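Fuculose-1-phosphate aldolase (Glaciozyma antarctica, PDB 4XXF) is a zinc-binding protein of the class II aldolase and adducin family, built on the AraD-like fold and assembled from four chains. Local coordinates at residues 118-123 with 199-204; 147-152 with 175-180; 193-198 with 239-244. All coordinates share one frame; numbering follows the deposited sequence.

Contact 1 (118-123 with 199-204). With ZN (zinc ion), chain B.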
loop_
_atom_site.group_PDB
_atom_site.type_symbol
_atom_site.label_atom_id
_atom_site.label_comp_id
_atom_site.label_asym_id
_atom_site.label_seq_id
_atom_site.Cartn_x
_atom_site.Cartn_y
_atom_site.Cartn_z
ATOM N N SER A 118 4.296 -2.295 19.252
ATOM C CA SER A 118 4.157 -1.151 18.369
ATOM C C SER A 118 2.687 -0.998 18.066
ATOM O O SER A 118 1.942 -1.978 18.116
ATOM C CB SER A 118 4.963 -1.362 17.084
ATOM O OG SER A 118 5.086 -0.170 16.331
ATOM N N HIS A 119 2.258 0.224 17.767
ATOM C CA HIS A 119 0.846 0.488 17.508
ATOM C C HIS A 119 0.545 0.327 16.026
ATOM O O HIS A 119 0.206 1.277 15.333
ATOM C CB HIS A 119 0.479 1.875 18.014
ATOM C CG HIS A 119 0.576 2.005 19.502
ATOM N ND1 HIS A 119 0.155 3.128 20.180
ATOM C CD2 HIS A 119 1.045 1.149 20.442
ATOM C CE1 HIS A 119 0.370 2.960 21.475
ATOM N NE2 HIS A 119 0.897 1.765 21.661
ATOM N N SER A 120 0.682 -0.901 15.561
ATOM C CA SER A 120 0.488 -1.244 14.159
ATOM C C SER A 120 -0.985 -1.195 13.799
ATOM O O SER A 120 -1.851 -1.456 14.635
ATOM C CB SER A 120 1.079 -2.623 13.866
ATOM O OG SER A 120 0.602 -3.593 14.803
ATOM N N THR A 121 -1.255 -0.841 12.548
ATOM C CA THR A 121 -2.594 -0.504 12.086
ATOM C C THR A 121 -3.625 -1.600 12.298
ATOM O O THR A 121 -4.681 -1.347 12.872
ATOM C CB THR A 121 -2.553 -0.166 10.600
ATOM O OG1 THR A 121 -1.669 0.944 10.390
ATOM C CG2 THR A 121 -3.927 0.234 10.107
ATOM N N TYR A 122 -3.319 -2.812 11.855
ATOM C CA TYR A 122 -4.318 -3.867 11.867
ATOM C C TYR A 122 -4.483 -4.453 13.261
ATOM O O TYR A 122 -5.595 -4.768 13.669
ATOM C CB TYR A 122 -3.970 -4.951 10.833
ATOM C CG TYR A 122 -3.929 -4.372 9.436
ATOM C CD1 TYR A 122 -5.074 -3.813 8.869
ATOM C CD2 TYR A 122 -2.751 -4.333 8.706
ATOM C CE1 TYR A 122 -5.051 -3.245 7.607
ATOM C CE2 TYR A 122 -2.713 -3.761 7.436
ATOM C CZ TYR A 122 -3.875 -3.214 6.896
ATOM O OH TYR A 122 -3.867 -2.659 5.637
ATOM N N GLY A 123 -3.392 -4.600 14.001
ATOM C CA GLY A 123 -3.492 -5.055 15.382
ATOM C C GLY A 123 -4.292 -4.081 16.219
ATOM O O GLY A 123 -5.102 -4.482 17.054
ATOM N N MET A 199 3.553 -12.079 12.112
ATOM C CA MET A 199 2.483 -13.028 11.835
ATOM C C MET A 199 1.175 -12.612 12.481
ATOM O O MET A 199 0.105 -12.829 11.904
ATOM C CB MET A 199 2.890 -14.436 12.277
ATOM C CG MET A 199 4.064 -14.975 11.460
ATOM S SD MET A 199 4.581 -16.625 11.980
ATOM C CE MET A 199 3.283 -17.631 11.256
ATOM N N LEU A 200 1.238 -12.029 13.673
ATOM C CA LEU A 200 0.012 -11.627 14.365
ATOM C C LEU A 200 -0.608 -10.406 13.692
ATOM O O LEU A 200 -1.824 -10.363 13.502
ATOM C CB LEU A 200 0.291 -11.349 15.849
ATOM C CG LEU A 200 -0.915 -11.055 16.743
ATOM C CD1 LEU A 200 -1.933 -12.181 16.659
ATOM C CD2 LEU A 200 -0.430 -10.879 18.160
ATOM N N GLU A 201 0.215 -9.433 13.308
ATOM C CA GLU A 201 -0.286 -8.277 12.572
ATOM C C GLU A 201 -0.953 -8.717 11.271
ATOM O O GLU A 201 -2.042 -8.244 10.929
ATOM C CB GLU A 201 0.848 -7.282 12.294
ATOM C CG GLU A 201 0.479 -6.079 11.389
ATOM C CD GLU A 201 -0.452 -5.059 12.013
ATOM O OE1 GLU A 201 -0.804 -5.188 13.211
ATOM O OE2 GLU A 201 -0.805 -4.105 11.286
ATOM N N LYS A 202 -0.322 -9.654 10.567
ATOM C CA LYS A 202 -0.906 -10.170 9.330
ATOM C C LYS A 202 -2.230 -10.879 9.583
ATOM O O LYS A 202 -3.199 -10.662 8.841
ATOM C CB LYS A 202 0.071 -11.115 8.625
ATOM C CG LYS A 202 -0.459 -11.701 7.306
ATOM C CD LYS A 202 -0.860 -10.653 6.275
ATOM C CE LYS A 202 0.324 -9.811 5.811
ATOM N NZ LYS A 202 -0.085 -8.808 4.784
ATOM N N GLN A 203 -2.320 -11.715 10.619
ATOM C CA GLN A 203 -3.575 -12.410 10.833
ATOM C C GLN A 203 -4.674 -11.442 11.289
ATOM O O GLN A 203 -5.842 -11.649 10.958
ATOM C CB GLN A 203 -3.417 -13.559 11.824
ATOM C CG GLN A 203 -4.690 -14.406 11.935
ATOM C CD GLN A 203 -5.142 -15.031 10.625
ATOM O OE1 GLN A 203 -4.337 -15.369 9.766
ATOM N NE2 GLN A 203 -6.444 -15.200 10.479
ATOM N N CYS A 204 -4.323 -10.386 12.026
ATOM C CA CYS A 204 -5.324 -9.370 12.346
ATOM C C CYS A 204 -5.847 -8.711 11.065
ATOM O O CYS A 204 -7.048 -8.493 10.925
ATOM C CB CYS A 204 -4.744 -8.310 13.278
ATOM S SG CYS A 204 -4.491 -8.852 14.973
HETATM ZN ZN ZN B . 1.532 1.000 23.511
HETATM O O HOH W 1 1.067 2.646 24.599
HETATM O O HOH W 2 3.380 2.104 23.244
HETATM O O HOH W 3 2.357 0.437 25.462
#
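Glu201, on helix 190-213, reaches Ser120, Tyr122 and Gly123 at the start of helix 121-127. Its CG stands anti to the backbone N (chi1 174°), and the chain bends at chi2 to bring the carboxylate to the N-terminal end of that helix. OE1 takes two hydrogen bonds from opposite faces of the carboxylate plane. Ser120 OG donates to Glu201 OE1 at 2.7 Å, from well above the plane. Gly123 N donates to Glu201 OE1 at 2.8 Å, on the syn side. Glu201 OE2 accepts from Tyr122 N at 2.9 Å, also on the syn side and nearer the plane. The Tyr122 ring approaches the same oxygen obliquely, with Tyr122 CD2 3.2 Å from Glu201 OE2. One turn on, Cys204 packs against the backbone of the short helix. Cys204 CB lies 3.7 Å from Tyr122 O, and Cys204 SG is 3.9 Å from Gly123 CA. His119, just before this helix, binds the zinc ion through NE2 at 2.1 Å, together with His117, His181 and three waters. Its ND1 hydrogen-bonds Asp139 of the second subunit. The buried carboxylate is held by three donors. Two are amides at a helix N terminus, whose dipole would probably help stabilise a negative charge on Glu201.

Contact 2 (147-152 with 175-180)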
loop_
_atom_site.group_PDB
_atom_site.type_symbol
_atom_site.label_atom_id
_atom_site.label_comp_id
_atom_site.label_asym_id
_atom_site.label_seq_id
_atom_site.Cartn_x
_atom_site.Cartn_y
_atom_site.Cartn_z
ATOM N N VAL A 147 -2.215 -17.290 22.304
ATOM C CA VAL A 147 -2.319 -15.837 22.261
ATOM C C VAL A 147 -3.359 -15.392 23.286
ATOM O O VAL A 147 -4.451 -15.966 23.382
ATOM C CB VAL A 147 -2.657 -15.300 20.833
ATOM C CG1 VAL A 147 -3.924 -15.934 20.258
ATOM C CG2 VAL A 147 -2.763 -13.781 20.843
ATOM N N ALA A 148 -2.980 -14.414 24.095
ATOM C CA ALA A 148 -3.837 -13.907 25.152
ATOM C C ALA A 148 -4.657 -12.712 24.682
ATOM O O ALA A 148 -4.370 -12.096 23.660
ATOM C CB ALA A 148 -2.998 -13.529 26.365
ATOM N N LEU A 149 -5.684 -12.393 25.457
ATOM C CA LEU A 149 -6.514 -11.228 25.208
ATOM C C LEU A 149 -6.744 -10.536 26.526
ATOM O O LEU A 149 -7.276 -11.136 27.459
ATOM C CB LEU A 149 -7.855 -11.614 24.569
ATOM C CG LEU A 149 -8.865 -10.479 24.323
ATOM C CD1 LEU A 149 -8.323 -9.427 23.353
ATOM C CD2 LEU A 149 -10.204 -11.038 23.833
ATOM N N LEU A 150 -6.328 -9.281 26.614
ATOM C CA LEU A 150 -6.608 -8.490 27.795
ATOM C C LEU A 150 -7.762 -7.545 27.510
ATOM O O LEU A 150 -7.697 -6.764 26.573
ATOM C CB LEU A 150 -5.375 -7.695 28.228
ATOM C CG LEU A 150 -5.563 -6.846 29.487
ATOM C CD1 LEU A 150 -6.059 -7.697 30.647
ATOM C CD2 LEU A 150 -4.268 -6.141 29.843
ATOM N N GLY A 151 -8.819 -7.619 28.311
ATOM C CA GLY A 151 -9.968 -6.751 28.131
ATOM C C GLY A 151 -9.795 -5.379 28.762
ATOM O O GLY A 151 -10.709 -4.873 29.417
ATOM N N ASP A 152 -8.635 -4.802 28.531
ATOM C CA ASP A 152 -8.238 -3.519 29.063
ATOM C C ASP A 152 -8.913 -2.279 28.469
ATOM O O ASP A 152 -8.325 -1.200 28.507
ATOM C CB ASP A 152 -6.717 -3.360 29.075
ATOM C CG ASP A 152 -6.148 -3.060 30.494
ATOM O OD1 ASP A 152 -6.833 -3.351 31.497
ATOM O OD2 ASP A 152 -4.989 -2.552 30.621
ATOM N N ALA A 175 2.145 -14.150 22.779
ATOM C CA ALA A 175 1.608 -12.877 22.308
ATOM C C ALA A 175 0.346 -12.521 23.052
ATOM O O ALA A 175 -0.321 -13.386 23.626
ATOM C CB ALA A 175 1.340 -12.926 20.805
ATOM N N ILE A 176 0.023 -11.232 23.045
ATOM C CA ILE A 176 -1.203 -10.760 23.659
ATOM C C ILE A 176 -1.803 -9.642 22.802
ATOM O O ILE A 176 -1.100 -8.778 22.255
ATOM C CB ILE A 176 -0.968 -10.288 25.129
ATOM C CG1 ILE A 176 -2.287 -9.869 25.790
ATOM C CG2 ILE A 176 0.070 -9.156 25.192
ATOM C CD1 ILE A 176 -2.205 -9.770 27.314
ATOM N N ILE A 177 -3.118 -9.704 22.652
ATOM C CA ILE A 177 -3.887 -8.624 22.049
ATOM C C ILE A 177 -4.403 -7.764 23.184
ATOM O O ILE A 177 -5.137 -8.240 24.048
ATOM C CB ILE A 177 -5.038 -9.166 21.191
ATOM C CG1 ILE A 177 -4.458 -10.058 20.090
ATOM C CG2 ILE A 177 -5.871 -8.028 20.617
ATOM C CD1 ILE A 177 -5.484 -10.644 19.149
ATOM N N LEU A 178 -3.959 -6.509 23.200
ATOM C CA LEU A 178 -4.327 -5.559 24.235
ATOM C C LEU A 178 -5.498 -4.731 23.740
ATOM O O LEU A 178 -5.343 -3.931 22.822
ATOM C CB LEU A 178 -3.136 -4.670 24.581
ATOM C CG LEU A 178 -1.858 -5.411 24.979
ATOM C CD1 LEU A 178 -0.672 -4.453 24.949
ATOM C CD2 LEU A 178 -2.008 -6.050 26.356
ATOM N N GLN A 179 -6.666 -4.931 24.334
ATOM C CA GLN A 179 -7.866 -4.268 23.842
ATOM C C GLN A 179 -7.683 -2.748 23.796
ATOM O O GLN A 179 -7.133 -2.143 24.732
ATOM C CB GLN A 179 -9.070 -4.632 24.709
ATOM C CG GLN A 179 -10.390 -4.137 24.173
ATOM C CD GLN A 179 -11.522 -4.502 25.092
ATOM O OE1 GLN A 179 -11.781 -5.682 25.333
ATOM N NE2 GLN A 179 -12.194 -3.499 25.625
ATOM N N ASN A 180 -8.120 -2.159 22.682
ATOM C CA ASN A 180 -8.047 -0.716 22.456
ATOM C C ASN A 180 -6.623 -0.184 22.450
ATOM O O ASN A 180 -6.396 0.970 22.798
ATOM C CB ASN A 180 -8.841 0.062 23.512
ATOM C CG ASN A 180 -10.277 -0.417 23.651
ATOM O OD1 ASN A 180 -10.677 -0.892 24.721
ATOM N ND2 ASN A 180 -11.063 -0.283 22.587
#
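Ala148 and Ile176 are paired in two parallel strands, 147-150 and 175-178, whose axes come within 4.4 Å and run 24° apart. Ala148 N hydrogen-bonds Ala175 O and Ile177 N hydrogen-bonds Ala148 O, both at 2.9 Å and nearly straight. Leu150 N to Ile177 O and Gln179 N to Leu150 O continue the ladder past the end of strand 175-178. On one face, Ile176 CG1 stands anti to its backbone N (chi1 -177°) and packs 3.8 Å from Ala148 CB. Ile176 CD1 goes on to Leu150 CB at 3.9 Å. On the other face, Leu149 CD1 lies 3.9 Å from Ile177 CG2. Val147 CG2 touches both Ala175 CB and Ile177 CG1, 4.2 Å from each. The Gln179 chain is extended, and Gln179 OE1 comes 3.5 Å from Gly151 CA. Its NE2 hydrogen-bonds Asn180 OD1, while Asn180 ND2 bonds backbone oxygens of Thr136 and Ile217 of the second subunit. Strand 147-150 is outermost in the sheet of this chain; strand 175-178 pairs on its other side with strand 182-187. The paired strands and the intervening helix 163-170 form a beta-alpha-beta crossover. That helix packs on the Ile176 and Leu150 face, and helix 121-127 touches Ile177 on the other.

Contact 3 (193-198 with 239-244)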
loop_
_atom_site.group_PDB
_atom_site.type_symbol
_atom_site.label_atom_id
_atom_site.label_comp_id
_atom_site.label_asym_id
_atom_site.label_seq_id
_atom_site.Cartn_x
_atom_site.Cartn_y
_atom_site.Cartn_z
ATOM N N ALA A 193 10.457 -13.246 18.538
ATOM C CA ALA A 193 9.510 -12.196 18.915
ATOM C C ALA A 193 9.051 -11.396 17.692
ATOM O O ALA A 193 7.873 -11.044 17.573
ATOM C CB ALA A 193 10.125 -11.266 19.943
ATOM N N VAL A 194 9.980 -11.119 16.784
ATOM C CA VAL A 194 9.680 -10.405 15.553
ATOM C C VAL A 194 8.780 -11.232 14.637
ATOM O O VAL A 194 7.801 -10.700 14.104
ATOM C CB VAL A 194 10.979 -10.015 14.833
ATOM C CG1 VAL A 194 10.703 -9.531 13.415
ATOM C CG2 VAL A 194 11.690 -8.914 15.596
ATOM N N ALA A 195 9.080 -12.524 14.472
ATOM C CA ALA A 195 8.218 -13.384 13.666
ATOM C C ALA A 195 6.803 -13.372 14.203
ATOM O O ALA A 195 5.844 -13.233 13.443
ATOM C CB ALA A 195 8.736 -14.825 13.623
ATOM N N TRP A 196 6.655 -13.504 15.518
ATOM C CA TRP A 196 5.308 -13.541 16.075
ATOM C C TRP A 196 4.571 -12.219 15.848
ATOM O O TRP A 196 3.369 -12.226 15.576
ATOM C CB TRP A 196 5.322 -13.890 17.564
ATOM C CG TRP A 196 6.083 -15.133 17.932
ATOM C CD1 TRP A 196 6.846 -15.294 19.060
ATOM C CD2 TRP A 196 6.139 -16.391 17.226
ATOM N NE1 TRP A 196 7.382 -16.559 19.089
ATOM C CE2 TRP A 196 6.975 -17.245 17.971
ATOM C CE3 TRP A 196 5.579 -16.874 16.034
ATOM C CZ2 TRP A 196 7.238 -18.559 17.589
ATOM C CZ3 TRP A 196 5.851 -18.179 15.649
ATOM C CH2 TRP A 196 6.683 -19.002 16.419
ATOM N N PHE A 197 5.274 -11.093 15.926
ATOM C CA PHE A 197 4.619 -9.811 15.684
ATOM C C PHE A 197 4.179 -9.692 14.224
ATOM O O PHE A 197 3.043 -9.303 13.944
ATOM C CB PHE A 197 5.525 -8.632 16.068
ATOM C CG PHE A 197 4.766 -7.354 16.262
ATOM C CD1 PHE A 197 4.358 -6.602 15.169
ATOM C CD2 PHE A 197 4.423 -6.918 17.526
ATOM C CE1 PHE A 197 3.619 -5.441 15.337
ATOM C CE2 PHE A 197 3.709 -5.742 17.691
ATOM C CZ PHE A 197 3.304 -5.011 16.596
ATOM N N ILE A 198 5.071 -10.012 13.289
ATOM C CA ILE A 198 4.734 -9.968 11.866
ATOM C C ILE A 198 3.533 -10.865 11.567
ATOM O O ILE A 198 2.601 -10.478 10.844
ATOM C CB ILE A 198 5.938 -10.397 10.998
ATOM C CG1 ILE A 198 7.030 -9.329 11.046
ATOM C CG2 ILE A 198 5.521 -10.627 9.554
ATOM C CD1 ILE A 198 8.388 -9.831 10.524
ATOM N N PHE A 239 13.199 -19.335 12.543
ATOM C CA PHE A 239 13.308 -19.583 11.109
ATOM C C PHE A 239 12.305 -18.740 10.307
ATOM O O PHE A 239 12.631 -18.196 9.240
ATOM C CB PHE A 239 13.105 -21.077 10.835
ATOM C CG PHE A 239 13.493 -21.504 9.451
ATOM C CD1 PHE A 239 14.813 -21.438 9.036
ATOM C CD2 PHE A 239 12.548 -22.012 8.577
ATOM C CE1 PHE A 239 15.176 -21.846 7.758
ATOM C CE2 PHE A 239 12.909 -22.422 7.300
ATOM C CZ PHE A 239 14.226 -22.341 6.900
ATOM N N GLN A 240 11.088 -18.609 10.817
ATOM C CA GLN A 240 10.060 -17.854 10.106
ATOM C C GLN A 240 10.404 -16.356 9.993
ATOM O O GLN A 240 9.990 -15.703 9.032
ATOM C CB GLN A 240 8.697 -18.062 10.781
ATOM C CG GLN A 240 8.062 -19.417 10.453
ATOM C CD GLN A 240 6.882 -19.776 11.349
ATOM O OE1 GLN A 240 7.028 -19.940 12.565
ATOM N NE2 GLN A 240 5.710 -19.910 10.751
ATOM N N ALA A 241 11.186 -15.828 10.933
ATOM C CA ALA A 241 11.637 -14.438 10.863
ATOM C C ALA A 241 12.793 -14.252 9.889
ATOM O O ALA A 241 13.042 -13.129 9.451
ATOM C CB ALA A 241 12.067 -13.941 12.243
ATOM N N SER A 242 13.520 -15.322 9.565
ATOM C CA SER A 242 14.817 -15.154 8.902
ATOM C C SER A 242 14.794 -14.385 7.563
ATOM O O SER A 242 15.681 -13.567 7.351
ATOM C CB SER A 242 15.512 -16.519 8.745
ATOM O OG SER A 242 14.815 -17.420 7.909
ATOM N N PRO A 243 13.786 -14.586 6.689
ATOM C CA PRO A 243 13.846 -13.802 5.443
ATOM C C PRO A 243 13.714 -12.291 5.677
ATOM O O PRO A 243 14.294 -11.511 4.919
ATOM C CB PRO A 243 12.667 -14.342 4.617
ATOM C CG PRO A 243 11.814 -15.104 5.566
ATOM C CD PRO A 243 12.695 -15.579 6.674
ATOM N N TYR A 244 13.012 -11.877 6.728
ATOM C CA TYR A 244 12.854 -10.446 6.990
ATOM C C TYR A 244 14.190 -9.836 7.403
ATOM O O TYR A 244 14.518 -8.709 7.009
ATOM C CB TYR A 244 11.780 -10.197 8.063
ATOM C CG TYR A 244 10.420 -10.718 7.658
ATOM C CD1 TYR A 244 9.540 -9.939 6.908
ATOM C CD2 TYR A 244 10.020 -12.003 8.011
ATOM C CE1 TYR A 244 8.293 -10.441 6.517
ATOM C CE2 TYR A 244 8.803 -12.500 7.634
ATOM C CZ TYR A 244 7.939 -11.731 6.890
ATOM O OH TYR A 244 6.723 -12.248 6.527
#
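Ala195 and Ala241 meet where two helices cross, with their CB atoms 3.7 Å apart. Their CA atoms are 4.5 Å apart, because neither residue puts more than a methyl between the backbones. The axes of the two segments approach to 8.1 Å and are turned 82° from each other. To one side, Ile198 lies over a face of the Tyr244 ring. Ile198 CD1 sits 3.6 Å from the Tyr244 ring centroid and 12° off the ring normal, a CH-pi contact. Ile198 CG2, anti to the backbone N, reaches the phenol end, 3.6 Å from Tyr244 OH, and chi2 of 165° carries CD1 over the ring centre. To the other side, the CZ3 and CH2 corner of Trp196 nears the end of the Gln240 side chain, the two crossing at about a right angle.

The next shell fixes the aromatic groups. Tyr244 OH hydrogen-bonds the backbone N of Thr41 of the third subunit. Trp196 NE1 hydrogen-bonds Glu234, and its ring makes a cation-pi contact with Lys174. Ser242 OG donates to Phe239 O at 2.7 Å, next to the kink where Pro243 N can donate no hydrogen bond. Behind the crossing, Phe197 packs on strands 114-118 and 182-187. This is a close, near-perpendicular helix crossing at a pair of alanines. Helix 190-213 lies on the sheet of the AraD-like fold, and helix 234-256 packs across it.

How the contacts relate
Helix 190-213 joins contact 1 to contact 3. Their centres are 13 Å apart, and they meet where Ser120 OG lies 3.5 Å from Phe197 CZ. Contacts 1 and 2 have centres 12 Å apart and touch through Leu200 CD2 and Ala175 CB at 3.8 Å. Contacts 2 and 3 do not touch; their centres are about 20 Å apart. Contact 1 holds His119 of the zinc site, and the Leu178 side chain in contact 2 is about 6 Å from the same zinc ion. The Gln240 side chain in contact 3 is far from it and about 10 Å from a different zinc ion. Contacts 1 and 2 both touch the second subunit, while contacts 1 and 3 both touch the third.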